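Local coordinates for 3-oxoacyl-(Acyl-carrier protein) synthase (Burkholderia xenovorans, PDB 4EFI) that probably catalyses the condensation of an acyl group with a malonyl-type extender, as a 3-oxoacyl-[acyl-carrier-protein] synthase of the KAS III family within the thiolase superfamily, at residues A85-F93 with T105-D114; L126-L135 with M327-S338. All coordinates share one frame; numbering follows the deposited sequence. Where two conformers were deposited one is given.

Interaction 1: residues A85-F93 with T105-D114; sequences ADSIDALIF and TAFVLQAELD
L91 and F93, alternate residues of one strand, lay their side chains on helix 105-112, where they meet T105, A106 and L109, and L91 also reaches L113 just beyond it. The two elements are the first strand and the helix of a beta-alpha-beta unit, strand 90-94, helix 105-112 and strand 120-124, within the thiolase fold. Strand and helix run at 136° to each other with their axes 8.2 Å apart at closest approach, and no hydrogen bond links the two segments.

L91 has the largest area buried here, and its two methyls divide the work. CG stands anti to the backbone N (chi1 -174°), which drops the fork onto the helix: CD2 reaches A106 CB at 3.9 Å, while CD1 touches L109 CB at 4.0 Å and, one turn further on, L113 CD1. L91 meets both L109 and L113 at about a right angle. Past L113 the helix closes in a Schellman motif at D114, and A85 CB lies 3.3 Å from D114 O.

F93 straddles the first turn, at the other end of the helix. Its CB rests on A106 CB, and CD1 packs against L109 CD1 at 3.8 Å. The backbone N atoms of T105 and A106 are hydrogen-bonded to the two carboxylate oxygens of D123, in strand 120-124, which ties this end of the helix to the third element of the unit. T105 keeps its hydroxyl for N99 N and turns its methyl to the ring: over one face of F93, T105 CG2 makes a CH-pi contact, 4.0 Å from the ring centroid and 21° off its normal.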
loop_
_atom_site.group_PDB
_atom_site.type_symbol
_atom_site.label_atom_id
_atom_site.label_comp_id
_atom_site.label_asym_id
_atom_site.label_seq_id
_atom_site.Cartn_x
_atom_site.Cartn_y
_atom_site.Cartn_z
ATOM N N ALA A 85 3.380 -3.329 24.991
ATOM C CA ALA A 85 2.536 -4.273 24.245
ATOM C C ALA A 85 1.119 -4.352 24.810
ATOM O O ALA A 85 0.153 -4.525 24.069
ATOM C CB ALA A 85 3.198 -5.641 24.267
ATOM N N ASP A 86 0.963 -4.215 26.114
ATOM C CA ASP A 86 -0.336 -4.336 26.745
ATOM C C ASP A 86 -1.283 -3.184 26.430
ATOM O O ASP A 86 -2.458 -3.235 26.783
ATOM C CB ASP A 86 -0.219 -4.528 28.269
ATOM C CG ASP A 86 0.477 -3.377 28.982
ATOM O OD1 ASP A 86 0.727 -2.308 28.393
ATOM O OD2 ASP A 86 0.769 -3.555 30.188
ATOM N N SER A 87 -0.779 -2.168 25.741
ATOM C CA SER A 87 -1.578 -0.979 25.436
ATOM C C SER A 87 -2.214 -1.018 24.034
ATOM O O SER A 87 -2.933 -0.093 23.651
ATOM C CB SER A 87 -0.722 0.292 25.536
ATOM O OG SER A 87 0.144 0.434 24.420
ATOM N N ILE A 88 -1.938 -2.053 23.252
ATOM C CA ILE A 88 -2.455 -2.106 21.892
ATOM C C ILE A 88 -3.860 -2.708 21.855
ATOM O O ILE A 88 -4.089 -3.813 22.336
ATOM C CB ILE A 88 -1.512 -2.890 20.942
ATOM C CG1 ILE A 88 -0.073 -2.343 21.033
ATOM C CG2 ILE A 88 -2.032 -2.874 19.530
ATOM C CD1 ILE A 88 0.067 -0.844 20.788
ATOM N N ASP A 89 -4.794 -1.956 21.286
ATOM C CA ASP A 89 -6.218 -2.329 21.287
ATOM C C ASP A 89 -6.712 -3.045 20.044
ATOM O O ASP A 89 -7.705 -3.755 20.117
ATOM C CB ASP A 89 -7.075 -1.084 21.529
ATOM C CG ASP A 89 -6.751 -0.409 22.841
ATOM O OD1 ASP A 89 -6.713 -1.122 23.874
ATOM O OD2 ASP A 89 -6.561 0.827 22.860
ATOM N N ALA A 90 -6.047 -2.855 18.908
ATOM C CA ALA A 90 -6.417 -3.567 17.689
ATOM C C ALA A 90 -5.220 -3.650 16.774
ATOM O O ALA A 90 -4.384 -2.733 16.740
ATOM C CB ALA A 90 -7.555 -2.829 16.973
ATOM N N LEU A 91 -5.141 -4.746 16.036
ATOM C CA LEU A 91 -4.168 -4.919 14.973
ATOM C C LEU A 91 -4.921 -5.366 13.726
ATOM O O LEU A 91 -5.622 -6.389 13.723
ATOM C CB LEU A 91 -3.111 -5.966 15.337
ATOM C CG LEU A 91 -1.981 -6.062 14.302
ATOM C CD1 LEU A 91 -0.612 -6.276 14.913
ATOM C CD2 LEU A 91 -2.284 -7.121 13.258
ATOM N N ILE A 92 -4.772 -4.580 12.666
ATOM C CA ILE A 92 -5.371 -4.897 11.379
ATOM C C ILE A 92 -4.263 -5.238 10.405
ATOM O O ILE A 92 -3.345 -4.439 10.237
ATOM C CB ILE A 92 -6.157 -3.689 10.864
ATOM C CG1 ILE A 92 -7.206 -3.247 11.897
ATOM C CG2 ILE A 92 -6.836 -4.032 9.535
ATOM C CD1 ILE A 92 -7.981 -1.985 11.499
ATOM N N PHE A 93 -4.334 -6.417 9.800
ATOM C CA PHE A 93 -3.340 -6.880 8.821
ATOM C C PHE A 93 -3.947 -6.831 7.433
ATOM O O PHE A 93 -4.864 -7.610 7.104
ATOM C CB PHE A 93 -2.883 -8.315 9.176
ATOM C CG PHE A 93 -1.860 -8.905 8.210
ATOM C CD1 PHE A 93 -0.617 -8.339 8.058
ATOM C CD2 PHE A 93 -2.144 -10.041 7.482
ATOM C CE1 PHE A 93 0.331 -8.903 7.187
ATOM C CE2 PHE A 93 -1.216 -10.595 6.614
ATOM C CZ PHE A 93 0.018 -10.043 6.486
ATOM N N THR A 105 -3.201 -14.160 9.809
ATOM C CA THR A 105 -1.863 -13.728 10.200
ATOM C C THR A 105 -1.917 -12.668 11.309
ATOM O O THR A 105 -0.962 -12.516 12.089
ATOM C CB THR A 105 -1.086 -13.270 8.945
ATOM O OG1 THR A 105 -0.921 -14.391 8.067
ATOM C CG2 THR A 105 0.300 -12.746 9.280
ATOM N N ALA A 106 -3.036 -11.953 11.424
ATOM C CA ALA A 106 -3.171 -11.016 12.535
ATOM C C ALA A 106 -3.027 -11.724 13.874
ATOM O O ALA A 106 -2.522 -11.138 14.818
ATOM C CB ALA A 106 -4.493 -10.283 12.446
ATOM N N PHE A 107 -3.448 -12.980 13.969
ATOM C CA PHE A 107 -3.297 -13.728 15.227
ATOM C C PHE A 107 -1.841 -14.060 15.498
ATOM O O PHE A 107 -1.386 -14.004 16.651
ATOM C CB PHE A 107 -4.145 -15.007 15.212
ATOM C CG PHE A 107 -5.605 -14.729 15.228
ATOM C CD1 PHE A 107 -6.222 -14.328 16.404
ATOM C CD2 PHE A 107 -6.355 -14.831 14.078
ATOM C CE1 PHE A 107 -7.545 -14.011 16.428
ATOM C CE2 PHE A 107 -7.691 -14.514 14.100
ATOM C CZ PHE A 107 -8.283 -14.103 15.293
ATOM N N VAL A 108 -1.094 -14.359 14.447
ATOM C CA VAL A 108 0.330 -14.615 14.585
ATOM C C VAL A 108 1.027 -13.340 15.066
ATOM O O VAL A 108 1.899 -13.375 15.947
ATOM C CB VAL A 108 0.939 -15.031 13.243
ATOM C CG1 VAL A 108 2.447 -15.198 13.371
ATOM C CG2 VAL A 108 0.280 -16.292 12.743
ATOM N N LEU A 109 0.696 -12.202 14.453
ATOM C CA LEU A 109 1.278 -10.928 14.874
ATOM C C LEU A 109 0.900 -10.581 16.307
ATOM O O LEU A 109 1.736 -10.083 17.076
ATOM C CB LEU A 109 0.861 -9.819 13.925
ATOM C CG LEU A 109 1.557 -9.818 12.563
ATOM C CD1 LEU A 109 0.769 -9.032 11.551
ATOM C CD2 LEU A 109 2.972 -9.227 12.687
ATOM N N GLN A 110 -0.349 -10.821 16.680
ATOM C CA GLN A 110 -0.788 -10.573 18.048
ATOM C C GLN A 110 0.101 -11.349 19.024
ATOM O O GLN A 110 0.607 -10.797 20.032
ATOM C CB GLN A 110 -2.269 -10.961 18.181
ATOM C CG GLN A 110 -2.837 -10.857 19.597
ATOM C CD GLN A 110 -2.754 -12.162 20.353
ATOM O OE1 GLN A 110 -3.115 -13.207 19.828
ATOM N NE2 GLN A 110 -2.273 -12.109 21.596
ATOM N N ALA A 111 0.307 -12.630 18.761
ATOM C CA ALA A 111 1.133 -13.442 19.645
ATOM C C ALA A 111 2.596 -13.013 19.609
ATOM O O ALA A 111 3.214 -12.879 20.654
ATOM C CB ALA A 111 0.989 -14.933 19.329
ATOM N N GLU A 112 3.151 -12.784 18.425
ATOM C CA GLU A 112 4.591 -12.522 18.292
ATOM C C GLU A 112 4.962 -11.162 18.877
ATOM O O GLU A 112 6.089 -10.981 19.339
ATOM C CB GLU A 112 5.024 -12.619 16.827
ATOM C CG GLU A 112 5.028 -14.054 16.301
ATOM C CD GLU A 112 5.449 -14.210 14.837
ATOM O OE1 GLU A 112 5.461 -13.216 14.079
ATOM O OE2 GLU A 112 5.747 -15.364 14.451
ATOM N N LEU A 113 4.024 -10.214 18.865
ATOM C CA LEU A 113 4.244 -8.891 19.463
ATOM C C LEU A 113 3.775 -8.814 20.909
ATOM O O LEU A 113 3.860 -7.752 21.528
ATOM C CB LEU A 113 3.573 -7.797 18.624
ATOM C CG LEU A 113 4.146 -7.632 17.220
ATOM C CD1 LEU A 113 3.288 -6.698 16.409
ATOM C CD2 LEU A 113 5.593 -7.141 17.270
ATOM N N ASP A 114 3.296 -9.926 21.470
ATOM C CA ASP A 114 2.863 -9.993 22.881
ATOM C C ASP A 114 1.687 -9.066 23.172
ATOM O O ASP A 114 1.572 -8.551 24.285
ATOM C CB ASP A 114 4.017 -9.682 23.865
ATOM C CG ASP A 114 3.673 -10.022 25.310
ATOM O OD1 ASP A 114 2.937 -11.008 25.538
ATOM O OD2 ASP A 114 4.155 -9.304 26.231
#

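Interaction 2: residues L126-L135 with M327-S338; sequences LGCSGYPQAL and MFGFGVGYSWAS
This is a buried helix-on-sheet contact near the centre of the molecule, where the loop before helix 130-143 and the start of that helix lie across the hairpin of strands 323-331 and 335-343. S129 and S335 form the polar link, an OG to OG hydrogen bond of 2.5 Å. With chi1 at -179°, S335 OG points from the strand at S129; Q133 OE1 comes within 3.2 Å of S335 OG. Beside them C128, probably the equivalent of the cysteine that carries the acyl group in KAS III relatives, heads with its side chain into the hairpin near F330 and G331. G329 lets the C128–S129 backbone sit close, with C128 O 3.4 Å from G329 CA. A water joins G127 N to V332 O.

Further along the helix, P132 CG lies 3.6 Å from A337 O. M327 places its SD at the edge of the Y131 ring, 5.2 Å from the centroid, a Met-aromatic contact, and L135 CD1 touches the same sulfur. Helix 305-313 packs on both Y131 and M327, strand 149-156 lies against Y131 and L135, and helix 235-257 covers F328 and F330.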
loop_
_atom_site.group_PDB
_atom_site.type_symbol
_atom_site.label_atom_id
_atom_site.label_comp_id
_atom_site.label_asym_id
_atom_site.label_seq_id
_atom_site.Cartn_x
_atom_site.Cartn_y
_atom_site.Cartn_z
ATOM N N LEU A 126 -7.003 -6.627 0.886
ATOM C CA LEU A 126 -7.010 -5.518 -0.060
ATOM C C LEU A 126 -5.624 -5.381 -0.627
ATOM O O LEU A 126 -4.627 -5.751 0.011
ATOM C CB LEU A 126 -7.381 -4.214 0.637
ATOM C CG LEU A 126 -8.835 -4.075 1.046
ATOM C CD1 LEU A 126 -8.964 -2.900 2.012
ATOM C CD2 LEU A 126 -9.740 -3.900 -0.172
ATOM N N GLY A 127 -5.547 -4.830 -1.834
ATOM C CA GLY A 127 -4.272 -4.635 -2.504
ATOM C C GLY A 127 -3.897 -3.170 -2.544
ATOM O O GLY A 127 -3.720 -2.549 -1.504
ATOM N N CYS A 128 -3.786 -2.620 -3.740
ATOM C CA CYS A 128 -3.197 -1.297 -3.872
ATOM C C CYS A 128 -4.000 -0.165 -3.209
ATOM O O CYS A 128 -3.461 0.925 -3.061
ATOM C CB CYS A 128 -2.844 -1.025 -5.338
ATOM S SG CYS A 128 -1.679 -2.248 -6.007
ATOM N N SER A 129 -5.312 -0.343 -3.069
ATOM C CA SER A 129 -6.213 0.665 -2.513
ATOM C C SER A 129 -6.300 0.576 -0.994
ATOM O O SER A 129 -7.074 1.288 -0.362
ATOM C CB SER A 129 -7.610 0.508 -3.110
ATOM O OG SER A 129 -8.277 -0.602 -2.535
ATOM N N GLY A 130 -5.507 -0.315 -0.418
ATOM C CA GLY A 130 -5.695 -0.709 0.973
ATOM C C GLY A 130 -5.233 0.265 2.036
ATOM O O GLY A 130 -5.797 0.256 3.124
ATOM N N TYR A 131 -4.219 1.087 1.772
ATOM C CA TYR A 131 -3.679 1.889 2.872
ATOM C C TYR A 131 -4.677 2.953 3.351
ATOM O O TYR A 131 -4.910 3.061 4.555
ATOM C CB TYR A 131 -2.312 2.478 2.552
ATOM C CG TYR A 131 -1.641 3.083 3.767
ATOM C CD1 TYR A 131 -1.189 2.285 4.813
ATOM C CD2 TYR A 131 -1.421 4.452 3.858
ATOM C CE1 TYR A 131 -0.577 2.829 5.906
ATOM C CE2 TYR A 131 -0.797 5.003 4.931
ATOM C CZ TYR A 131 -0.367 4.186 5.965
ATOM O OH TYR A 131 0.280 4.775 7.033
ATOM N N PRO A 132 -5.276 3.731 2.433
ATOM C CA PRO A 132 -6.237 4.721 2.944
ATOM C C PRO A 132 -7.422 4.078 3.653
ATOM O O PRO A 132 -7.966 4.617 4.592
ATOM C CB PRO A 132 -6.654 5.500 1.692
ATOM C CG PRO A 132 -5.503 5.320 0.773
ATOM C CD PRO A 132 -5.039 3.910 0.996
ATOM N N GLN A 133 -7.836 2.890 3.196
ATOM C CA GLN A 133 -8.922 2.159 3.865
ATOM C C GLN A 133 -8.538 1.704 5.257
ATOM O O GLN A 133 -9.360 1.769 6.177
ATOM C CB GLN A 133 -9.366 0.955 3.020
ATOM C CG GLN A 133 -9.835 1.337 1.618
ATOM C CD GLN A 133 -10.577 0.233 0.927
ATOM O OE1 GLN A 133 -10.258 -0.118 -0.225
ATOM N NE2 GLN A 133 -11.595 -0.280 1.574
ATOM N N ALA A 134 -7.308 1.228 5.413
ATOM C CA ALA A 134 -6.800 0.851 6.730
ATOM C C ALA A 134 -6.757 2.042 7.682
ATOM O O ALA A 134 -7.121 1.926 8.861
ATOM C CB ALA A 134 -5.420 0.245 6.608
ATOM N N LEU A 135 -6.295 3.186 7.177
ATOM C CA LEU A 135 -6.283 4.404 7.986
ATOM C C LEU A 135 -7.689 4.759 8.439
ATOM O O LEU A 135 -7.927 5.037 9.609
ATOM C CB LEU A 135 -5.696 5.583 7.190
ATOM C CG LEU A 135 -4.188 5.583 6.944
ATOM C CD1 LEU A 135 -3.807 6.779 6.085
ATOM C CD2 LEU A 135 -3.412 5.628 8.218
ATOM N N MET A 327 -3.453 11.107 -0.023
ATOM C CA MET A 327 -3.002 9.735 -0.295
ATOM C C MET A 327 -4.015 9.091 -1.221
ATOM O O MET A 327 -5.207 9.231 -0.993
ATOM C CB MET A 327 -2.897 8.911 0.988
ATOM C CG MET A 327 -2.012 9.541 2.026
ATOM S SD MET A 327 -1.912 8.531 3.495
ATOM C CE MET A 327 -1.068 9.625 4.641
ATOM N N PHE A 328 -3.553 8.426 -2.274
ATOM C CA PHE A 328 -4.450 7.876 -3.294
ATOM C C PHE A 328 -4.000 6.491 -3.682
ATOM O O PHE A 328 -2.927 6.330 -4.244
ATOM C CB PHE A 328 -4.469 8.801 -4.520
ATOM C CG PHE A 328 -4.800 10.217 -4.177
ATOM C CD1 PHE A 328 -6.115 10.594 -3.942
ATOM C CD2 PHE A 328 -3.798 11.146 -3.984
ATOM C CE1 PHE A 328 -6.427 11.884 -3.564
ATOM C CE2 PHE A 328 -4.104 12.447 -3.603
ATOM C CZ PHE A 328 -5.422 12.811 -3.407
ATOM N N GLY A 329 -4.834 5.506 -3.369
ATOM C CA GLY A 329 -4.561 4.122 -3.697
ATOM C C GLY A 329 -5.606 3.610 -4.665
ATOM O O GLY A 329 -6.770 3.993 -4.595
ATOM N N PHE A 330 -5.175 2.772 -5.596
ATOM C CA PHE A 330 -6.062 2.230 -6.612
ATOM C C PHE A 330 -5.513 0.897 -7.096
ATOM O O PHE A 330 -4.310 0.664 -7.043
ATOM C CB PHE A 330 -6.136 3.212 -7.780
ATOM C CG PHE A 330 -4.808 3.813 -8.128
ATOM C CD1 PHE A 330 -4.304 4.877 -7.402
ATOM C CD2 PHE A 330 -4.049 3.294 -9.161
ATOM C CE1 PHE A 330 -3.075 5.422 -7.709
ATOM C CE2 PHE A 330 -2.819 3.837 -9.473
ATOM C CZ PHE A 330 -2.332 4.902 -8.745
ATOM N N GLY A 331 -6.386 0.035 -7.598
ATOM C CA GLY A 331 -5.958 -1.248 -8.123
ATOM C C GLY A 331 -6.996 -2.335 -7.935
ATOM O O GLY A 331 -8.140 -2.180 -8.344
ATOM N N VAL A 332 -6.413 -3.456 -7.542
ATOM C CA VAL A 332 -7.126 -4.726 -7.436
ATOM C C VAL A 332 -8.545 -4.545 -6.895
ATOM O O VAL A 332 -8.736 -3.904 -5.873
ATOM C CB VAL A 332 -6.366 -5.716 -6.507
ATOM C CG1 VAL A 332 -7.130 -7.007 -6.358
ATOM C CG2 VAL A 332 -5.008 -6.043 -7.039
ATOM N N GLY A 333 -9.526 -5.137 -7.567
ATOM C CA GLY A 333 -10.886 -5.164 -7.059
ATOM C C GLY A 333 -11.931 -5.159 -8.160
ATOM O O GLY A 333 -12.670 -6.122 -8.309
ATOM N N TYR A 334 -12.012 -4.087 -8.953
ATOM C CA TYR A 334 -11.297 -2.829 -8.740
ATOM C C TYR A 334 -11.674 -2.141 -7.443
ATOM O O TYR A 334 -12.820 -2.209 -6.987
ATOM C CB TYR A 334 -11.635 -1.845 -9.854
ATOM C CG TYR A 334 -11.142 -2.162 -11.237
ATOM C CD1 TYR A 334 -9.939 -2.831 -11.454
ATOM C CD2 TYR A 334 -11.855 -1.720 -12.332
ATOM C CE1 TYR A 334 -9.486 -3.074 -12.750
ATOM C CE2 TYR A 334 -11.398 -1.955 -13.629
ATOM C CZ TYR A 334 -10.220 -2.620 -13.816
ATOM O OH TYR A 334 -9.762 -2.858 -15.102
ATOM N N SER A 335 -10.727 -1.393 -6.900
ATOM C CA SER A 335 -10.925 -0.648 -5.684
ATOM C C SER A 335 -10.094 0.630 -5.774
ATOM O O SER A 335 -9.005 0.629 -6.359
ATOM C CB SER A 335 -10.513 -1.532 -4.500
ATOM O OG SER A 335 -10.696 -0.858 -3.272
ATOM N N TRP A 336 -10.585 1.707 -5.188
ATOM C CA TRP A 336 -9.815 2.944 -5.097
ATOM C C TRP A 336 -10.166 3.653 -3.800
ATOM O O TRP A 336 -11.274 3.506 -3.278
ATOM C CB TRP A 336 -10.069 3.852 -6.305
ATOM C CG TRP A 336 -11.483 4.247 -6.515
ATOM C CD1 TRP A 336 -12.059 5.412 -6.124
ATOM C CD2 TRP A 336 -12.508 3.508 -7.196
ATOM N NE1 TRP A 336 -13.381 5.443 -6.488
ATOM C CE2 TRP A 336 -13.674 4.298 -7.182
ATOM C CE3 TRP A 336 -12.544 2.257 -7.833
ATOM C CZ2 TRP A 336 -14.887 3.859 -7.728
ATOM C CZ3 TRP A 336 -13.733 1.836 -8.400
ATOM C CH2 TRP A 336 -14.890 2.633 -8.346
ATOM N N ALA A 337 -9.228 4.419 -3.255
ATOM C CA ALA A 337 -9.457 5.035 -1.957
ATOM C C ALA A 337 -8.502 6.188 -1.740
ATOM O O ALA A 337 -7.348 6.150 -2.200
ATOM C CB ALA A 337 -9.332 4.017 -0.836
ATOM N N SER A 338 -8.976 7.217 -1.048
ATOM C CA SER A 338 -8.139 8.361 -0.690
ATOM C C SER A 338 -8.201 8.674 0.789
ATOM O O SER A 338 -9.133 8.286 1.496
ATOM C CB SER A 338 -8.574 9.599 -1.460
ATOM O OG SER A 338 -9.870 9.965 -1.024
HETATM O O HOH W 1 -8.457 -4.637 -3.253
#

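How the interactions relate
Interaction 1 closes before interaction 2 opens along the chain; interaction 1 is local, while interaction 2 brings together segments 191 residues apart. Their centres are 23 Å apart and their nearest atoms about 5 Å, without touching. Interaction 1 lies towards the outside, where helix 105-112 covers the sheet that holds strands 90-94, 120-124 and 149-156; interaction 2 is central, with helix 130-143 against the sheet of strands 323-331 and 335-343. Strand 120-124, neighbour of 90-94, leads directly into residues 126-135, and strand 149-156 touches side chains of both contacts. The two sheets thus have helices between and outside them, the layered thiolase fold, and interaction 2 joins the N- and C-terminal family regions.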